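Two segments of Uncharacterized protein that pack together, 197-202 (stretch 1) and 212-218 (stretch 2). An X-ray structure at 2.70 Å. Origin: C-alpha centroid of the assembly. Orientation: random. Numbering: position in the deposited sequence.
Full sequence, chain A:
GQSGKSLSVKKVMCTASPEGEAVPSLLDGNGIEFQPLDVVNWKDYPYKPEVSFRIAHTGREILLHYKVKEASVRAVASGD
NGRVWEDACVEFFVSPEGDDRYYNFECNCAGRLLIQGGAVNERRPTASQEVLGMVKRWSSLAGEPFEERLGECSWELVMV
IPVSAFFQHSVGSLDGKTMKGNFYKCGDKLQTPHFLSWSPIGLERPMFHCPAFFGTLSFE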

# COMPACT_ATOMS: atom_id res chain seq x y z
N SER A 197 -0.24 -10.53 -3.99
CA SER A 197 0.47 -10.16 -2.75
C SER A 197 1.98 -10.24 -2.93
O SER A 197 2.48 -10.87 -3.89
N TRP A 198 2.70 -9.61 -2.00
CA TRP A 198 4.15 -9.61 -1.98
C TRP A 198 4.63 -10.89 -1.30
O TRP A 198 5.32 -11.71 -1.92
N SER A 199 4.29 -11.03 -0.01
CA SER A 199 4.64 -12.22 0.75
C SER A 199 3.44 -13.16 0.61
O SER A 199 2.29 -12.65 0.56
N PRO A 200 3.67 -14.50 0.54
CA PRO A 200 2.54 -15.41 0.29
C PRO A 200 1.55 -15.60 1.44
O PRO A 200 1.91 -15.41 2.61
N ILE A 201 0.33 -15.98 1.08
CA ILE A 201 -0.80 -16.21 1.99
C ILE A 201 -1.35 -17.61 1.70
O ILE A 201 -1.57 -17.94 0.54
N GLY A 202 -1.58 -18.39 2.77
CA GLY A 202 -2.05 -19.77 2.67
C GLY A 202 -3.46 -20.02 3.16
O GLY A 202 -3.76 -21.11 3.63
N ALA A 212 -0.75 -13.04 10.40
CA ALA A 212 0.09 -14.25 10.42
C ALA A 212 0.94 -14.39 9.15
O ALA A 212 2.07 -14.87 9.24
N PHE A 213 0.41 -13.96 8.00
CA PHE A 213 1.11 -14.06 6.71
C PHE A 213 1.91 -12.84 6.27
O PHE A 213 2.50 -12.87 5.18
N PHE A 214 1.97 -11.80 7.12
CA PHE A 214 2.79 -10.63 6.82
C PHE A 214 4.27 -11.00 6.78
O PHE A 214 4.72 -11.89 7.50
N GLY A 215 5.01 -10.26 5.96
CA GLY A 215 6.46 -10.38 5.83
C GLY A 215 7.08 -9.44 6.84
O GLY A 215 6.36 -8.77 7.59
N THR A 216 8.41 -9.39 6.83
CA THR A 216 9.20 -8.58 7.76
C THR A 216 9.79 -7.37 7.04
O THR A 216 10.27 -7.47 5.91
N LEU A 217 9.75 -6.22 7.72
CA LEU A 217 10.25 -4.95 7.20
C LEU A 217 11.29 -4.40 8.16
O LEU A 217 10.93 -3.93 9.25
N SER A 218 12.56 -4.48 7.76
CA SER A 218 13.70 -4.02 8.56
C SER A 218 14.11 -2.60 8.13
O SER A 218 14.76 -2.42 7.10

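The two stretches run roughly antiparallel, their end-to-end directions 153° apart, with S199 beside G215 and I201 beside F213. No hydrogen bond joins them, so the contact rests on shape, and two aromatic residues, one from each stretch, have the largest covered areas.

Stretch 2 opens with A212, which lies beyond reach of stretch 1. F213 follows at the end of the 3-10 segment, and it has more of its surface covered than any other residue here. Its CA-to-CB bond points toward stretch 1, and with chi1 in the m well (-68°) and chi2 at -79° the flat ring lies along the backbone of residues 200 to 202. The I201 carbonyl carbon and G202 N sit over one face of the ring, and G202 N comes within 3.4 Å of F213 CE1. I201 CA lies 4.2 Å from the ring centroid, 30° off the normal, in an off-centre CH-pi contact. An aromatic ring suits this place because its broad surface can cover a piece of main chain. G202 suits it too: a CB there would lie a tight 3.5 Å from F213 CE1. The side chain of I201, in the m, t rotamer, adds an apolar contact nearer the base of the phenylalanine, with I201 CG1 3.9 Å from F213 CB. P200 contributes its carbonyl, P200 O being 3.6 Å from F213 CD1.

The backbone of F213 faces a polar neighbour. S199 points toward stretch 2 with chi1 t, bringing S199 OG to 3.6 Å from F213 O, a contact rather than a hydrogen bond; the hydroxyl is satisfied elsewhere in the structure. S197, out of reach of stretch 2, uses its p rotamer to donate a hydrogen bond within its own stretch, from S197 OG to S199 O at 2.8 Å.

F214 turns away, so its large m-rotamer side chain takes no part in the contact. At G215 the absence of a side chain is decisive. W198 CZ3 lies 3.8 Å from G215 CA, and a CB on G215 would point toward stretch 1 and clash with that same ring atom at 2.5 Å.

Along the strand, T216 also points away, yet its carbonyl meets the edge of the indole, with W198 CH2 4.0 Å from T216 O. W198 starts sideways, but chi1 t (167°) and chi2 63° bring its ring end nearer. L217, in the m, t rotamer, likewise reaches inward, placing L217 CD2 4.3 Å from W198 CH2. S218 lies out of reach.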

# COMPACT_ATOMS: atom_id res chain seq x y z
CB SER A 197 0.07 -11.07 -1.58
OG SER A 197 0.66 -12.36 -1.70
CB TRP A 198 4.71 -8.34 -1.31
CG TRP A 198 6.15 -8.43 -0.98
CD1 TRP A 198 7.19 -8.56 -1.87
CD2 TRP A 198 6.72 -8.41 0.31
NE1 TRP A 198 8.38 -8.62 -1.19
CE2 TRP A 198 8.12 -8.52 0.15
CE3 TRP A 198 6.19 -8.29 1.61
CZ2 TRP A 198 9.00 -8.53 1.24
CZ3 TRP A 198 7.07 -8.30 2.69
CH2 TRP A 198 8.46 -8.41 2.49
CB SER A 199 4.92 -11.92 2.22
OG SER A 199 5.29 -13.10 2.90
CB PRO A 200 3.22 -16.75 -0.07
CG PRO A 200 4.61 -16.38 -0.44
CD PRO A 200 4.95 -15.24 0.46
CB ILE A 201 -1.93 -15.17 1.79
CG1 ILE A 201 -1.43 -13.77 2.17
CG2 ILE A 201 -3.17 -15.53 2.61
CD1 ILE A 201 -2.32 -12.64 1.70
CB ALA A 212 -0.77 -15.50 10.62
CB PHE A 213 0.13 -14.55 5.63
CG PHE A 213 -0.31 -15.97 5.85
CD1 PHE A 213 0.54 -17.02 5.48
CD2 PHE A 213 -1.52 -16.26 6.50
CE1 PHE A 213 0.17 -18.33 5.71
CE2 PHE A 213 -1.89 -17.58 6.72
CZ PHE A 213 -1.05 -18.62 6.33
CB PHE A 214 2.71 -9.52 7.88
CG PHE A 214 1.40 -8.77 7.99
CD1 PHE A 214 0.45 -8.72 6.97
CD2 PHE A 214 1.19 -7.98 9.13
CE1 PHE A 214 -0.72 -7.98 7.14
CE2 PHE A 214 0.03 -7.23 9.29
CZ PHE A 214 -0.93 -7.23 8.30
CB THR A 216 10.31 -9.42 8.40
OG1 THR A 216 9.70 -10.55 9.05
CG2 THR A 216 11.11 -8.61 9.43
CB LEU A 217 9.08 -3.97 7.05
CG LEU A 217 7.93 -4.44 6.16
CD1 LEU A 217 6.82 -3.39 6.17
CD2 LEU A 217 8.36 -4.73 4.73
CB SER A 218 14.87 -4.99 8.44
OG SER A 218 14.46 -6.29 8.83